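Local coordinates for high-affinity zinc uptake system protein znuA (Streptococcus suis, PDB 3MFQ) that probably captures zinc or related divalent metal ions as the substrate-binding component of an ABC-type metal uptake system, at residues A[6-11]-A[29-34]; A[58-63]-A[77-82]. All coordinates share one frame; numbering follows the deposited sequence.

Contact 1: residues A[6-11]-A[29-34]; sequences KPRVAV and ERDLLI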
loop_
_atom_site.group_PDB
_atom_site.type_symbol
_atom_site.label_atom_id
_atom_site.label_comp_id
_atom_site.label_asym_id
_atom_site.label_seq_id
_atom_site.Cartn_x
_atom_site.Cartn_y
_atom_site.Cartn_z
ATOM N N LYS A 6 -13.486 22.727 -14.006
ATOM C CA LYS A 6 -13.114 22.061 -12.759
ATOM C C LYS A 6 -11.600 21.923 -12.630
ATOM O O LYS A 6 -10.921 21.574 -13.596
ATOM C CB LYS A 6 -13.746 20.669 -12.682
ATOM C CG LYS A 6 -15.217 20.647 -12.310
ATOM C CD LYS A 6 -15.718 19.213 -12.196
ATOM C CE LYS A 6 -17.159 19.159 -11.710
ATOM N NZ LYS A 6 -17.681 17.763 -11.672
ATOM N N PRO A 7 -11.066 22.188 -11.428
ATOM C CA PRO A 7 -9.632 22.032 -11.172
ATOM C C PRO A 7 -9.149 20.632 -11.531
ATOM O O PRO A 7 -9.865 19.653 -11.319
ATOM C CB PRO A 7 -9.522 22.256 -9.662
ATOM C CG PRO A 7 -10.683 23.098 -9.324
ATOM C CD PRO A 7 -11.788 22.670 -10.240
ATOM N N ARG A 8 -7.942 20.546 -12.078
ATOM C CA ARG A 8 -7.371 19.268 -12.478
ATOM C C ARG A 8 -6.260 18.860 -11.518
ATOM O O ARG A 8 -5.251 19.545 -11.379
ATOM C CB ARG A 8 -6.854 19.338 -13.919
ATOM C CG ARG A 8 -6.397 18.005 -14.502
ATOM C CD ARG A 8 -6.565 17.966 -16.012
ATOM N NE ARG A 8 -7.941 18.265 -16.400
ATOM C CZ ARG A 8 -8.941 17.390 -16.347
ATOM N NH1 ARG A 8 -8.722 16.154 -15.917
ATOM N NH2 ARG A 8 -10.161 17.750 -16.720
ATOM N N VAL A 9 -6.455 17.724 -10.861
ATOM C CA VAL A 9 -5.491 17.213 -9.895
ATOM C C VAL A 9 -4.961 15.853 -10.320
ATOM O O VAL A 9 -5.648 14.859 -10.171
ATOM C CB VAL A 9 -6.135 17.096 -8.498
ATOM C CG1 VAL A 9 -5.167 16.492 -7.559
ATOM C CG2 VAL A 9 -6.633 18.443 -8.038
ATOM N N ALA A 10 -3.719 15.821 -10.790
ATOM C CA ALA A 10 -3.082 14.597 -11.239
ATOM C C ALA A 10 -2.750 13.715 -10.037
ATOM O O ALA A 10 -2.362 14.195 -8.973
ATOM C CB ALA A 10 -1.858 14.923 -12.033
ATOM N N VAL A 11 -2.945 12.416 -10.199
ATOM C CA VAL A 11 -2.856 11.522 -9.067
ATOM C C VAL A 11 -2.163 10.231 -9.483
ATOM O O VAL A 11 -2.551 9.585 -10.454
ATOM C CB VAL A 11 -4.257 11.265 -8.443
ATOM C CG1 VAL A 11 -5.109 12.548 -8.440
ATOM C CG2 VAL A 11 -4.975 10.138 -9.169
ATOM N N GLU A 29 -11.345 17.436 -10.800
ATOM C CA GLU A 29 -11.208 16.493 -11.907
ATOM C C GLU A 29 -9.926 15.667 -11.789
ATOM O O GLU A 29 -8.824 16.191 -11.942
ATOM C CB GLU A 29 -11.213 17.238 -13.238
ATOM C CG GLU A 29 -11.630 16.379 -14.407
ATOM C CD GLU A 29 -13.037 16.691 -14.857
ATOM O OE1 GLU A 29 -13.331 17.885 -15.077
ATOM O OE2 GLU A 29 -13.848 15.750 -14.992
ATOM N N ARG A 30 -10.073 14.369 -11.543
ATOM C CA ARG A 30 -8.923 13.529 -11.211
ATOM C C ARG A 30 -8.214 12.865 -12.406
ATOM O O ARG A 30 -8.846 12.272 -13.284
ATOM C CB ARG A 30 -9.305 12.510 -10.122
ATOM C CG ARG A 30 -9.578 13.165 -8.752
ATOM C CD ARG A 30 -10.084 12.204 -7.684
ATOM N NE ARG A 30 -11.500 11.896 -7.854
ATOM C CZ ARG A 30 -11.958 10.967 -8.685
ATOM N NH1 ARG A 30 -11.108 10.261 -9.418
ATOM N NH2 ARG A 30 -13.259 10.743 -8.789
ATOM N N ASP A 31 -6.890 12.984 -12.423
ATOM C CA ASP A 31 -6.068 12.408 -13.480
ATOM C C ASP A 31 -5.174 11.304 -12.936
ATOM O O ASP A 31 -4.023 11.544 -12.573
ATOM C CB ASP A 31 -5.213 13.490 -14.138
ATOM C CG ASP A 31 -5.576 13.712 -15.588
ATOM O OD1 ASP A 31 -5.125 12.917 -16.441
ATOM O OD2 ASP A 31 -6.314 14.677 -15.874
ATOM N N LEU A 32 -5.711 10.091 -12.876
ATOM C CA LEU A 32 -4.939 8.956 -12.400
ATOM C C LEU A 32 -3.878 8.571 -13.418
ATOM O O LEU A 32 -4.179 8.364 -14.594
ATOM C CB LEU A 32 -5.846 7.764 -12.107
ATOM C CG LEU A 32 -5.105 6.496 -11.681
ATOM C CD1 LEU A 32 -4.150 6.791 -10.536
ATOM C CD2 LEU A 32 -6.084 5.402 -11.296
ATOM N N LEU A 33 -2.636 8.477 -12.959
ATOM C CA LEU A 33 -1.523 8.152 -13.839
ATOM C C LEU A 33 -1.281 6.651 -13.883
ATOM O O LEU A 33 -1.296 6.040 -14.951
ATOM C CB LEU A 33 -0.256 8.869 -13.378
ATOM C CG LEU A 33 -0.435 10.351 -13.052
ATOM C CD1 LEU A 33 0.921 11.020 -12.931
ATOM C CD2 LEU A 33 -1.274 11.036 -14.112
ATOM N N ILE A 34 -1.060 6.064 -12.713
ATOM C CA ILE A 34 -0.800 4.635 -12.607
ATOM C C ILE A 34 -2.102 3.863 -12.404
ATOM O O ILE A 34 -2.723 3.950 -11.344
ATOM C CB ILE A 34 0.171 4.329 -11.450
ATOM C CG1 ILE A 34 1.410 5.223 -11.550
ATOM C CG2 ILE A 34 0.553 2.859 -11.448
ATOM C CD1 ILE A 34 2.418 5.002 -10.450
#

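Contact 2: residues A[58-63]-A[77-82]; sequences LVLYHG and TGVAVS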
loop_
_atom_site.group_PDB
_atom_site.type_symbol
_atom_site.label_atom_id
_atom_site.label_comp_id
_atom_site.label_asym_id
_atom_site.label_seq_id
_atom_site.Cartn_x
_atom_site.Cartn_y
_atom_site.Cartn_z
ATOM N N LEU A 58 -2.897 20.726 -9.711
ATOM C CA LEU A 58 -2.351 20.160 -8.484
ATOM C C LEU A 58 -1.927 18.722 -8.739
ATOM O O LEU A 58 -2.667 17.950 -9.340
ATOM C CB LEU A 58 -3.395 20.198 -7.362
ATOM C CG LEU A 58 -3.062 19.452 -6.068
ATOM C CD1 LEU A 58 -1.860 20.080 -5.383
ATOM C CD2 LEU A 58 -4.257 19.424 -5.127
ATOM N N VAL A 59 -0.732 18.366 -8.285
ATOM C CA VAL A 59 -0.256 16.995 -8.416
ATOM C C VAL A 59 -0.011 16.382 -7.040
ATOM O O VAL A 59 0.705 16.955 -6.222
ATOM C CB VAL A 59 1.033 16.919 -9.263
ATOM C CG1 VAL A 59 1.594 15.503 -9.260
ATOM C CG2 VAL A 59 0.765 17.389 -10.686
ATOM N N LEU A 60 -0.612 15.223 -6.785
ATOM C CA LEU A 60 -0.462 14.551 -5.496
ATOM C C LEU A 60 0.158 13.165 -5.644
ATOM O O LEU A 60 -0.223 12.396 -6.530
ATOM C CB LEU A 60 -1.810 14.445 -4.781
ATOM C CG LEU A 60 -2.351 15.725 -4.144
ATOM C CD1 LEU A 60 -3.785 15.532 -3.686
ATOM C CD2 LEU A 60 -1.465 16.158 -2.986
ATOM N N TYR A 61 1.114 12.853 -4.773
ATOM C CA TYR A 61 1.776 11.552 -4.794
ATOM C C TYR A 61 2.205 11.111 -3.397
ATOM O O TYR A 61 2.207 11.905 -2.457
ATOM C CB TYR A 61 2.978 11.570 -5.742
ATOM C CG TYR A 61 4.127 12.436 -5.274
ATOM C CD1 TYR A 61 4.018 13.820 -5.252
ATOM C CD2 TYR A 61 5.326 11.869 -4.863
ATOM C CE1 TYR A 61 5.068 14.614 -4.829
ATOM C CE2 TYR A 61 6.382 12.656 -4.439
ATOM C CZ TYR A 61 6.248 14.026 -4.423
ATOM O OH TYR A 61 7.298 14.809 -4.000
ATOM N N HIS A 62 2.566 9.838 -3.273
ATOM C CA HIS A 62 2.982 9.268 -1.997
ATOM C C HIS A 62 4.307 9.851 -1.530
ATOM O O HIS A 62 4.385 10.492 -0.482
ATOM C CB HIS A 62 3.120 7.750 -2.115
ATOM C CG HIS A 62 1.833 7.041 -2.393
ATOM N ND1 HIS A 62 1.018 7.367 -3.456
ATOM C CD2 HIS A 62 1.225 6.011 -1.757
ATOM C CE1 HIS A 62 -0.041 6.578 -3.454
ATOM N NE2 HIS A 62 0.062 5.744 -2.435
ATOM N N GLY A 63 5.352 9.621 -2.315
ATOM C CA GLY A 63 6.695 10.006 -1.927
ATOM C C GLY A 63 7.469 8.793 -1.454
ATOM O O GLY A 63 7.119 7.660 -1.789
ATOM N N THR A 77 7.064 18.999 -9.414
ATOM C CA THR A 77 5.762 19.582 -9.713
ATOM C C THR A 77 4.679 19.264 -8.686
ATOM O O THR A 77 3.663 19.958 -8.616
ATOM C CB THR A 77 5.267 19.131 -11.103
ATOM O OG1 THR A 77 4.016 19.765 -11.398
ATOM C CG2 THR A 77 5.084 17.623 -11.142
ATOM N N GLY A 78 4.894 18.225 -7.884
ATOM C CA GLY A 78 3.837 17.716 -7.030
ATOM C C GLY A 78 4.043 17.842 -5.533
ATOM O O GLY A 78 5.096 18.277 -5.067
ATOM N N VAL A 79 3.015 17.454 -4.785
ATOM C CA VAL A 79 3.044 17.470 -3.328
ATOM C C VAL A 79 2.906 16.057 -2.778
ATOM O O VAL A 79 1.905 15.384 -3.019
ATOM C CB VAL A 79 1.893 18.315 -2.755
ATOM C CG1 VAL A 79 1.790 18.122 -1.248
ATOM C CG2 VAL A 79 2.084 19.779 -3.108
ATOM N N ALA A 80 3.917 15.608 -2.047
ATOM C CA ALA A 80 3.867 14.300 -1.415
ATOM C C ALA A 80 2.968 14.375 -0.191
ATOM O O ALA A 80 3.144 15.239 0.668
ATOM C CB ALA A 80 5.262 13.844 -1.027
ATOM N N VAL A 81 1.994 13.477 -0.120
ATOM C CA VAL A 81 1.057 13.473 0.993
ATOM C C VAL A 81 1.753 13.049 2.278
ATOM O O VAL A 81 1.156 13.060 3.351
ATOM C CB VAL A 81 -0.124 12.537 0.721
ATOM C CG1 VAL A 81 -0.960 13.073 -0.427
ATOM C CG2 VAL A 81 0.375 11.138 0.413
ATOM N N SER A 82 3.024 12.687 2.156
ATOM C CA SER A 82 3.818 12.255 3.297
ATOM C C SER A 82 4.822 13.327 3.707
ATOM O O SER A 82 5.836 13.031 4.335
ATOM C CB SER A 82 4.562 10.963 2.954
ATOM O OG SER A 82 5.474 11.176 1.889
HETATM O O HOH W 1 1.267 20.426 -7.694
#

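Contact 1: residues A[6-11]-A[29-34]
Arg8 sets CG anti to its backbone N (chi1 -173°) and then bends at chi3, which swings its guanidinium over to the neighbouring strand. Glu29 also holds CG anti to N and bends at chi2, so its chain lies beside that of Arg8 and points the same way. Glu29 CB sits over one face of the Arg8 guanidinium. The salt bridge from Arg8 NH2 to Glu29 OE1 is loose at 3.6 Å, and the Glu29 side chain is poorly ordered. Asp31 gives the firmer grip. Arg8 NH1 donates to Asp31 OD2 at 2.8 Å, with OD2 near the guanidinium plane and the carboxylate plane almost perpendicular to it.

Beneath these groups, strands 8-11 and 29-32 run parallel. Glu29 N donates to Pro7 O and Val9 N to Glu29 O. Asp31 N then donates to Val9 O at 3.2 Å, and Val11 N to Asp31 O at 2.7 Å. Leu33 N closes the series on Val11 O. On the face of Val9 and Arg30, Val11 CG2 meets Leu32 CD1 at 3.7 Å, the two side chains crossing at about a right angle.

Helix 14-24 links the strands in a beta-alpha-beta unit. Lys52 adds a weak, long ion pair to Asp31 OD1. The close pair with Arg8 would tend to keep Asp31 ionised and adds an electrostatic tie to the backbone pairing; the looser Glu29 probably contributes less.

Contact 2: residues A[58-63]-A[77-82]
Tyr61, Val79 and Val59 lose the most surface where strand 58-61 pairs in parallel with the short strand 79-80. Tyr61 carries its CG in the crowded position between backbone N and carbonyl carbon (chi1 68°). This lays the ring against the Gly78-Ala80 backbone. Ala80 CB makes a CH-pi contact over one face, 3.9 Å from the ring centroid and 24° off the normal. Gly78 C lies at the ring edge, in plane. Tyr61 also rests on Thr12 and Glu67.

Val79 points to the other face of the sheet, alongside Leu60. Leu60 CD2 touches Val79 CB at 4.0 Å and also reaches Val81 CG1. Val59 turns toward the end of helix 71-77, and its CB packs on Gly78 CA at 3.7 Å. Gly78 has no side chain, and its CA lies directly against Val59.

Val79 N donates to Val59 O at 2.8 Å, in the carbonyl plane. Tyr61 N reaches Val79 O at 3.2 Å from above the carbonyl plane. Val81 N meets Tyr61 O nearly along the C=O axis. A water accepts from Val59 N and donates to Thr77 O, bridging the backbones where the helix ends. Past the strands, Ser82 OG donates to His62 O at 2.7 Å.

The contact closes a beta-alpha-beta unit through helix 71-77. Backbone bonds, the water and the serine hydroxyl give partners to many of the backbone polar groups along this largely buried seam, while the tyrosine and aliphatic groups pack its two faces.

In the fold
Contacts 1 and 2 belong to one four-stranded parallel sheet, in the order 29-32, 8-11, 58-61, 79-80. Each closes a beta-alpha-beta unit, and their centres are 12 Å apart. The inner strands 8-11 and 58-61 join them. Leu58 N lies 3.1 Å from Arg8 O and Leu60 N lies 3.0 Å from Ala10 O, both probable hydrogen bonds. Ala10 CB also packs on Val59 CG2 at 3.8 Å. The zinc, held by His41, His104, His170 and Asp254, lies beyond the C-terminal ends of the inner strands. In contact 1 the side chain of Ile34 is about 11 Å from the zinc. In contact 2 the side chain of His62 is about 10 Å from the zinc.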